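PDB 6QPS: polysaccharide Lyase Family 6 from Bacteroides cellulosilyticus, which cleaves the polysaccharide alginate as a calcium-binding lyase specific for mannuronic acid, probably by beta-elimination. Local coordinates for residues Lys29-Met34 with His57-Ile62. Sequence-based numbering, arbitrary orientation. Where two conformers were deposited one is given.
Sequences KDVPAM and HNLKEI
Val31 and Met34, one turn of helix apart, pack against Leu59 and Ile62 in an apolar contact at the N-terminal end of the parallel beta-helix, the fold of this lyase family. Helix 31-40 lies over the first part of the solenoid as a cap, and its inner side meets strand 54-67 where that strand is interrupted. Leu59 is the centre. Its CD2 methyl lies 3.6 Å from Val31 CG1 and 3.7 Å from Val31 CG2, so both branches of the valine bear on a single methyl group. Valine suits the first turn of the helix because its short branches permit this close approach; leucine suits the other side because its forked end carries CD2 to the helix although its CB does not point there. Met34 was modelled in two conformers, and what follows holds for one of them. In it, CE meets Leu59 CD2 at 3.5 Å, and the two side chains cross at about a right angle. Methionine's unbranched chain can reach across from the helix: CG stands anti to the backbone N (chi1 -178°), and a bend at chi3 (77°) turns the terminal methyl to its partners. Farther along the strand, Ile62 CD1 approaches the same CE more loosely, at 4.2 Å. A buried, branched apolar residue fits there, since Ile62 also touches Lys35 and Leu38 of the helix and Leu92. Leu59 and Ile62 both rest on Leu90 of the next coil, and Phe26 packs on Met34, so the contact is continuous with the apolar interior. With no hydrogen bond between 29-34 and 57-62, methyl packing and the exclusion of water join these two segments, while Lys35 NZ, from the next residue of the helix, adds a directional tie by its hydrogen bond to Leu59 O.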
loop_
_atom_site.group_PDB
_atom_site.type_symbol
_atom_site.label_atom_id
_atom_site.label_comp_id
_atom_site.label_asym_id
_atom_site.label_seq_id
_atom_site.Cartn_x
_atom_site.Cartn_y
_atom_site.Cartn_z
ATOM N N LYS A 29 -21.558 11.806 26.723
ATOM C CA LYS A 29 -23.002 11.853 26.917
ATOM C C LYS A 29 -23.726 12.603 25.805
ATOM O O LYS A 29 -24.960 12.555 25.754
ATOM C CB LYS A 29 -23.329 12.509 28.260
ATOM C CG LYS A 29 -23.006 13.996 28.309
ATOM C CD LYS A 29 -23.421 14.607 29.652
ATOM C CE LYS A 29 -23.330 16.128 29.610
ATOM N NZ LYS A 29 -24.324 16.716 28.670
ATOM N N ASP A 30 -22.999 13.301 24.933
ATOM C CA ASP A 30 -23.610 14.152 23.918
ATOM C C ASP A 30 -23.525 13.551 22.518
ATOM O O ASP A 30 -23.600 14.292 21.534
ATOM C CB ASP A 30 -22.954 15.534 23.899
ATOM C CG ASP A 30 -22.948 16.207 25.255
ATOM O OD1 ASP A 30 -24.041 16.381 25.847
ATOM O OD2 ASP A 30 -21.838 16.564 25.726
ATOM N N VAL A 31 -23.344 12.238 22.403
ATOM C CA VAL A 31 -23.209 11.602 21.081
ATOM C C VAL A 31 -24.352 11.992 20.176
ATOM O O VAL A 31 -24.099 12.322 18.977
ATOM C CB VAL A 31 -23.003 10.125 21.215
ATOM C CG1 VAL A 31 -23.391 9.406 19.925
ATOM C CG2 VAL A 31 -21.548 9.794 21.591
ATOM N N PRO A 32 -25.637 11.980 20.566
ATOM C CA PRO A 32 -26.705 12.344 19.639
ATOM C C PRO A 32 -26.526 13.730 19.036
ATOM O O PRO A 32 -26.601 13.885 17.811
ATOM C CB PRO A 32 -27.985 12.224 20.484
ATOM C CG PRO A 32 -27.633 11.217 21.550
ATOM C CD PRO A 32 -26.167 11.447 21.854
ATOM N N ALA A 33 -26.264 14.747 19.867
ATOM C CA ALA A 33 -26.087 16.104 19.357
ATOM C C ALA A 33 -24.832 16.211 18.500
ATOM O O ALA A 33 -24.803 16.976 17.534
ATOM C CB ALA A 33 -26.016 17.095 20.522
ATOM N N MET A 34 -23.785 15.464 18.850
ATOM C CA MET A 34 -22.561 15.470 18.056
ATOM C C MET A 34 -22.828 14.945 16.654
ATOM O O MET A 34 -22.444 15.576 15.657
ATOM C CB MET A 34 -21.493 14.620 18.755
ATOM C CG MET A 34 -20.135 14.579 18.048
ATOM S SD MET A 34 -19.028 13.302 18.715
ATOM C CE MET A 34 -19.719 11.824 17.962
ATOM N N HIS A 57 -18.956 5.509 22.538
ATOM C CA HIS A 57 -19.339 4.152 22.182
ATOM C C HIS A 57 -20.498 4.162 21.193
ATOM O O HIS A 57 -21.433 4.959 21.315
ATOM C CB HIS A 57 -19.791 3.357 23.413
ATOM C CG HIS A 57 -18.689 3.008 24.363
ATOM N ND1 HIS A 57 -17.810 1.969 24.143
ATOM C CD2 HIS A 57 -18.336 3.552 25.552
ATOM C CE1 HIS A 57 -16.955 1.896 25.147
ATOM N NE2 HIS A 57 -17.262 2.836 26.025
ATOM N N ASN A 58 -20.434 3.256 20.218
ATOM C CA ASN A 58 -21.578 2.923 19.364
ATOM C C ASN A 58 -22.167 4.154 18.671
ATOM O O ASN A 58 -23.369 4.440 18.769
ATOM C CB ASN A 58 -22.652 2.168 20.156
ATOM C CG ASN A 58 -22.168 0.820 20.644
ATOM O OD1 ASN A 58 -21.641 0.018 19.868
ATOM N ND2 ASN A 58 -22.325 0.567 21.935
ATOM N N LEU A 59 -21.312 4.862 17.928
ATOM C CA LEU A 59 -21.811 5.965 17.116
ATOM C C LEU A 59 -22.742 5.460 16.023
ATOM O O LEU A 59 -23.610 6.203 15.555
ATOM C CB LEU A 59 -20.655 6.731 16.477
ATOM C CG LEU A 59 -19.647 7.400 17.408
ATOM C CD1 LEU A 59 -18.557 8.128 16.586
ATOM C CD2 LEU A 59 -20.326 8.367 18.347
ATOM N N LYS A 60 -22.568 4.220 15.588
ATOM C CA LYS A 60 -23.438 3.610 14.573
ATOM C C LYS A 60 -23.379 4.455 13.295
ATOM O O LYS A 60 -22.283 4.854 12.876
ATOM C CB LYS A 60 -24.829 3.364 15.145
ATOM C CG LYS A 60 -24.855 2.341 16.289
ATOM C CD LYS A 60 -26.224 2.258 16.955
ATOM C CE LYS A 60 -26.526 3.525 17.751
ATOM N NZ LYS A 60 -27.788 4.197 17.312
ATOM N N GLU A 61 -24.513 4.715 12.644
ATOM C CA GLU A 61 -24.507 5.445 11.384
ATOM C C GLU A 61 -24.255 6.916 11.685
ATOM O O GLU A 61 -25.062 7.564 12.372
ATOM C CB GLU A 61 -25.832 5.252 10.651
ATOM C CG GLU A 61 -26.051 3.830 10.134
ATOM C CD GLU A 61 -27.158 3.747 9.104
ATOM O OE1 GLU A 61 -27.294 2.683 8.465
ATOM O OE2 GLU A 61 -27.898 4.741 8.938
ATOM N N ILE A 62 -23.141 7.439 11.180
ATOM C CA ILE A 62 -22.754 8.829 11.405
ATOM C C ILE A 62 -22.208 9.405 10.106
ATOM O O ILE A 62 -21.431 8.754 9.397
ATOM C CB ILE A 62 -21.752 8.959 12.572
ATOM C CG1 ILE A 62 -21.257 10.399 12.732
ATOM C CG2 ILE A 62 -20.569 8.003 12.381
ATOM C CD1 ILE A 62 -20.405 10.623 13.992
#